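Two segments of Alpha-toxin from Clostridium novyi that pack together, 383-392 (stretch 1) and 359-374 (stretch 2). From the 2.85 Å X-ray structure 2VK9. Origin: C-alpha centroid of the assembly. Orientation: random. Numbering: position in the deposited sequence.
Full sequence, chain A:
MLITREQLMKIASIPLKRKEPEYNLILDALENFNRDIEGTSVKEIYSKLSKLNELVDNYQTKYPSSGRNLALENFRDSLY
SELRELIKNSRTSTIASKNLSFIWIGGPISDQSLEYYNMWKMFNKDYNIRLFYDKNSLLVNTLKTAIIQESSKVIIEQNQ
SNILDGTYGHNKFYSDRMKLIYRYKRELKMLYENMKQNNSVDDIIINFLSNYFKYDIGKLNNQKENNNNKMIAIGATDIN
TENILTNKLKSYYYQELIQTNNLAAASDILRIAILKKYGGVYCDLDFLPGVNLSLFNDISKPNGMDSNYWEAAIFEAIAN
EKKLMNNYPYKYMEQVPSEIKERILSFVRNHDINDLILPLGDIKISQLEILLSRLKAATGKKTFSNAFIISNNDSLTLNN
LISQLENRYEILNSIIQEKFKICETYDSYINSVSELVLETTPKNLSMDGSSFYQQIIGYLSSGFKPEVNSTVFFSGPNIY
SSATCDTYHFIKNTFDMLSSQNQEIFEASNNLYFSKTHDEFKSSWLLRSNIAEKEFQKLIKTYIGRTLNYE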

# COMPACT_ATOMS: atom_id res chain seq x y z
N THR A 383 8.39 -8.60 -3.15
CA THR A 383 8.27 -7.15 -3.04
C THR A 383 7.31 -6.79 -1.91
O THR A 383 6.34 -7.50 -1.67
CB THR A 383 7.79 -6.52 -4.39
OG1 THR A 383 7.86 -5.09 -4.32
CG2 THR A 383 6.36 -6.95 -4.76
N PHE A 384 7.60 -5.69 -1.21
CA PHE A 384 6.69 -5.15 -0.19
C PHE A 384 5.28 -4.99 -0.74
O PHE A 384 5.09 -4.52 -1.86
CB PHE A 384 7.15 -3.78 0.32
CG PHE A 384 8.27 -3.83 1.32
CD1 PHE A 384 8.30 -4.78 2.33
CD2 PHE A 384 9.28 -2.87 1.29
CE1 PHE A 384 9.34 -4.81 3.26
CE2 PHE A 384 10.32 -2.88 2.23
CZ PHE A 384 10.35 -3.85 3.21
N SER A 385 4.31 -5.41 0.07
CA SER A 385 2.90 -5.15 -0.18
C SER A 385 2.36 -4.45 1.05
O SER A 385 2.79 -4.74 2.17
CB SER A 385 2.16 -6.46 -0.38
OG SER A 385 0.79 -6.22 -0.65
N ASN A 386 1.42 -3.52 0.86
CA ASN A 386 0.79 -2.86 2.00
C ASN A 386 -0.52 -3.52 2.42
O ASN A 386 -1.38 -2.90 3.05
CB ASN A 386 0.62 -1.35 1.73
CG ASN A 386 -0.40 -1.06 0.64
OD1 ASN A 386 -0.61 -1.87 -0.27
ND2 ASN A 386 -1.04 0.11 0.73
N ALA A 387 -0.65 -4.80 2.08
CA ALA A 387 -1.84 -5.60 2.41
C ALA A 387 -1.83 -6.14 3.84
O ALA A 387 -2.87 -6.51 4.37
CB ALA A 387 -1.98 -6.73 1.43
N PHE A 388 -0.64 -6.19 4.44
CA PHE A 388 -0.47 -6.68 5.81
C PHE A 388 0.64 -5.87 6.46
O PHE A 388 1.80 -5.94 6.04
CB PHE A 388 -0.12 -8.16 5.79
CG PHE A 388 -0.17 -8.83 7.14
CD1 PHE A 388 -1.36 -9.35 7.62
CD2 PHE A 388 0.97 -8.99 7.89
CE1 PHE A 388 -1.42 -10.00 8.86
CE2 PHE A 388 0.92 -9.64 9.13
CZ PHE A 388 -0.27 -10.14 9.60
N ILE A 389 0.28 -5.09 7.48
CA ILE A 389 1.19 -4.17 8.15
C ILE A 389 1.10 -4.36 9.65
O ILE A 389 -0.00 -4.37 10.21
CB ILE A 389 0.82 -2.71 7.86
CG1 ILE A 389 0.58 -2.47 6.36
CG2 ILE A 389 1.87 -1.75 8.41
CD1 ILE A 389 -0.12 -1.14 6.08
N ILE A 390 2.24 -4.49 10.31
CA ILE A 390 2.25 -4.54 11.76
C ILE A 390 3.10 -3.41 12.28
O ILE A 390 4.25 -3.27 11.88
CB ILE A 390 2.83 -5.86 12.29
CG1 ILE A 390 2.02 -7.05 11.78
CG2 ILE A 390 2.84 -5.85 13.82
CD1 ILE A 390 2.73 -8.37 11.93
N SER A 391 2.53 -2.59 13.16
CA SER A 391 3.25 -1.47 13.76
C SER A 391 2.53 -0.99 15.00
O SER A 391 1.31 -0.94 15.00
CB SER A 391 3.31 -0.31 12.77
OG SER A 391 3.75 0.89 13.41
N ASN A 392 3.29 -0.64 16.03
CA ASN A 392 2.76 0.17 17.14
C ASN A 392 2.70 1.64 16.74
O ASN A 392 3.40 2.04 15.82
CB ASN A 392 3.58 -0.05 18.41
CG ASN A 392 3.25 -1.37 19.07
OD1 ASN A 392 2.10 -1.79 19.05
ND2 ASN A 392 4.24 -2.03 19.62
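Stretch 2, residues 359-374: PLGDIKISQLEILLSR

Stretch 2 approaches as an irregular loop from Pro359 to Ile370, with a type I turn from Ser366 to Glu369, and ends in an extended strand, 371-374, that runs against both arms of stretch 1. Those arms, strands 383-385 and 389-391, are separated by a corner at Asn386, Ala387 and Phe388. Strand 371-374 lies nearly antiparallel to the second arm, at 166° with axes 4.8 Å apart, but crosses the first at 117°, with a closest approach of 4.6 Å.

Along the second arm the pairing is regular. Leu371 N donates to Ile390 O and Ile390 N to Leu371 O, both at 2.8 Å and nearly straight, and one step on Ser373 N reaches Phe388 O at 3.0 Å. Ile389 faces Leu372 in the intervening non-hydrogen-bonded pair, their CA atoms 4.8 Å apart. Beyond the corner, Ser385 N binds Ser373 O at 2.8 Å, and the CA atoms of Phe384 and Arg374 close to 4.3 Å.

Ser373 sits in the hollow where stretch 1 bends. Its side chain is short enough to lie against the corner's backbone, and its hydroxyl suits that polar lining: OG donates to Ser385 O at 2.9 Å and accepts a weak bond from Phe388 N at 3.2 Å. Thus one serine spans the corner, touching the CB of Phe388 with OG at 3.6 Å.

The side chains alternate between two faces. On one, Leu372 is a forked bump between the arms: its CD1 lies over the ring face of Phe384, 3.8 Å from the ring centroid, while its CD2 meets Ile389 CG1 at 3.9 Å. A branched aliphatic group can thus fit a flat aromatic surface and a neighbouring isoleucine at once. Arg374 shares this face and lays its aliphatic stem by the same ring, CG 3.4 Å from Phe384 CD1; its NH1 is hydrogen-bonded elsewhere in the structure.

On the other face Ile390 is the principal bump, with the largest covered area in either stretch. The loop of stretch 2 brings Ile363 and Ile365 to it: Ile390 CD1 meets Ile363 CD1 at 3.8 Å, and Ile390 CG2 meets Ile365 CD1 at 3.9 Å, while Leu371 adds its CB, 4.0 Å from Ile390 CB. Branched aliphatic chains suit this buried site, their side chains having no polar groups to satisfy. Near the start of the stretch, Leu360 touches the ring edge of Phe388, its CD2 4.1 Å from Phe388 CZ. Past the strand pairing, the small side chain of Ser391 lies against Ile370, Ser391 CB 3.6 Å from Ile370 CG2.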

# COMPACT_ATOMS: atom_id res chain seq x y z
N PRO A 359 -2.62 -18.99 14.87
CA PRO A 359 -3.07 -17.73 15.46
C PRO A 359 -1.99 -16.67 15.35
O PRO A 359 -0.82 -17.01 15.23
CB PRO A 359 -3.29 -18.10 16.93
CG PRO A 359 -2.33 -19.18 17.18
CD PRO A 359 -2.20 -19.95 15.90
N LEU A 360 -2.37 -15.39 15.41
CA LEU A 360 -1.38 -14.31 15.34
C LEU A 360 -0.43 -14.33 16.53
O LEU A 360 0.77 -14.11 16.38
CB LEU A 360 -2.05 -12.95 15.23
CG LEU A 360 -2.59 -12.53 13.87
CD1 LEU A 360 -3.50 -11.32 14.01
CD2 LEU A 360 -1.45 -12.24 12.94
N GLY A 361 -0.99 -14.59 17.71
CA GLY A 361 -0.25 -14.59 18.96
C GLY A 361 0.37 -13.25 19.32
O GLY A 361 -0.15 -12.19 18.94
N ASP A 362 1.47 -13.32 20.05
CA ASP A 362 2.24 -12.14 20.43
C ASP A 362 3.28 -11.93 19.36
O ASP A 362 4.07 -12.83 19.09
CB ASP A 362 2.95 -12.37 21.76
CG ASP A 362 2.00 -12.87 22.85
OD1 ASP A 362 0.86 -12.35 22.91
OD2 ASP A 362 2.40 -13.77 23.63
N ILE A 363 3.28 -10.75 18.75
CA ILE A 363 4.23 -10.44 17.69
C ILE A 363 5.32 -9.50 18.21
O ILE A 363 5.05 -8.32 18.45
CB ILE A 363 3.53 -9.80 16.47
CG1 ILE A 363 2.38 -10.70 15.97
CG2 ILE A 363 4.53 -9.49 15.35
CD1 ILE A 363 1.35 -10.00 15.11
N LYS A 364 6.54 -10.01 18.38
CA LYS A 364 7.67 -9.15 18.77
C LYS A 364 7.96 -8.09 17.69
O LYS A 364 8.07 -8.41 16.52
CB LYS A 364 8.96 -9.95 19.02
CG LYS A 364 8.83 -11.26 19.77
CD LYS A 364 8.63 -11.08 21.25
CE LYS A 364 8.59 -12.46 21.94
NZ LYS A 364 7.82 -12.47 23.24
N ILE A 365 8.07 -6.84 18.09
CA ILE A 365 8.33 -5.79 17.12
C ILE A 365 9.14 -4.65 17.72
O ILE A 365 8.84 -4.17 18.81
CB ILE A 365 7.03 -5.26 16.46
CG1 ILE A 365 7.37 -4.25 15.37
CG2 ILE A 365 6.12 -4.63 17.48
CD1 ILE A 365 6.28 -4.06 14.33
N SER A 366 10.17 -4.24 16.99
CA SER A 366 11.01 -3.13 17.43
C SER A 366 10.27 -1.81 17.20
O SER A 366 9.57 -1.67 16.20
CB SER A 366 12.33 -3.15 16.65
OG SER A 366 13.17 -2.09 17.09
N GLN A 367 10.44 -0.87 18.12
CA GLN A 367 9.83 0.46 17.97
C GLN A 367 10.39 1.26 16.78
O GLN A 367 9.89 2.34 16.46
CB GLN A 367 9.96 1.27 19.26
CG GLN A 367 11.37 1.71 19.58
CD GLN A 367 11.43 2.77 20.67
OE1 GLN A 367 10.57 3.68 20.74
NE2 GLN A 367 12.45 2.67 21.52
N LEU A 368 11.43 0.72 16.15
CA LEU A 368 12.07 1.36 15.00
C LEU A 368 11.46 0.91 13.68
O LEU A 368 11.51 1.64 12.69
CB LEU A 368 13.56 1.06 15.00
CG LEU A 368 14.47 1.58 16.13
CD1 LEU A 368 15.84 0.93 16.05
CD2 LEU A 368 14.59 3.11 16.11
N GLU A 369 10.87 -0.29 13.66
CA GLU A 369 10.42 -0.94 12.42
C GLU A 369 8.89 -0.96 12.26
O GLU A 369 8.15 -0.65 13.19
CB GLU A 369 11.00 -2.38 12.34
CG GLU A 369 10.42 -3.38 13.39
CD GLU A 369 11.13 -4.77 13.46
OE1 GLU A 369 11.89 -5.14 12.53
OE2 GLU A 369 10.91 -5.49 14.47
N ILE A 370 8.44 -1.28 11.05
CA ILE A 370 7.09 -1.79 10.83
C ILE A 370 7.34 -3.13 10.17
O ILE A 370 8.42 -3.35 9.62
CB ILE A 370 6.22 -0.89 9.90
CG1 ILE A 370 6.86 -0.74 8.52
CG2 ILE A 370 5.97 0.49 10.54
CD1 ILE A 370 6.06 0.12 7.58
N LEU A 371 6.37 -4.03 10.24
CA LEU A 371 6.51 -5.28 9.52
C LEU A 371 5.53 -5.32 8.36
O LEU A 371 4.40 -4.86 8.49
CB LEU A 371 6.37 -6.48 10.45
CG LEU A 371 7.43 -6.50 11.56
CD1 LEU A 371 7.18 -7.65 12.53
CD2 LEU A 371 8.86 -6.54 11.03
N LEU A 372 5.98 -5.85 7.24
CA LEU A 372 5.23 -5.76 6.01
C LEU A 372 5.19 -7.08 5.29
O LEU A 372 6.14 -7.84 5.34
CB LEU A 372 5.88 -4.74 5.08
CG LEU A 372 5.63 -3.27 5.35
CD1 LEU A 372 6.58 -2.49 4.48
CD2 LEU A 372 4.18 -2.93 5.04
N SER A 373 4.08 -7.33 4.62
CA SER A 373 3.97 -8.49 3.74
C SER A 373 4.93 -8.28 2.59
O SER A 373 5.14 -7.15 2.13
CB SER A 373 2.55 -8.65 3.23
OG SER A 373 1.96 -7.38 2.99
N ARG A 374 5.55 -9.37 2.15
CA ARG A 374 6.44 -9.32 1.01
C ARG A 374 6.11 -10.45 0.07
O ARG A 374 6.48 -11.60 0.30
CB ARG A 374 7.90 -9.36 1.45
CG ARG A 374 8.60 -8.02 1.31
CD ARG A 374 9.98 -8.00 1.93
NE ARG A 374 10.77 -9.19 1.63
CZ ARG A 374 11.63 -9.31 0.62
NH1 ARG A 374 11.82 -8.31 -0.23
NH2 ARG A 374 12.29 -10.45 0.46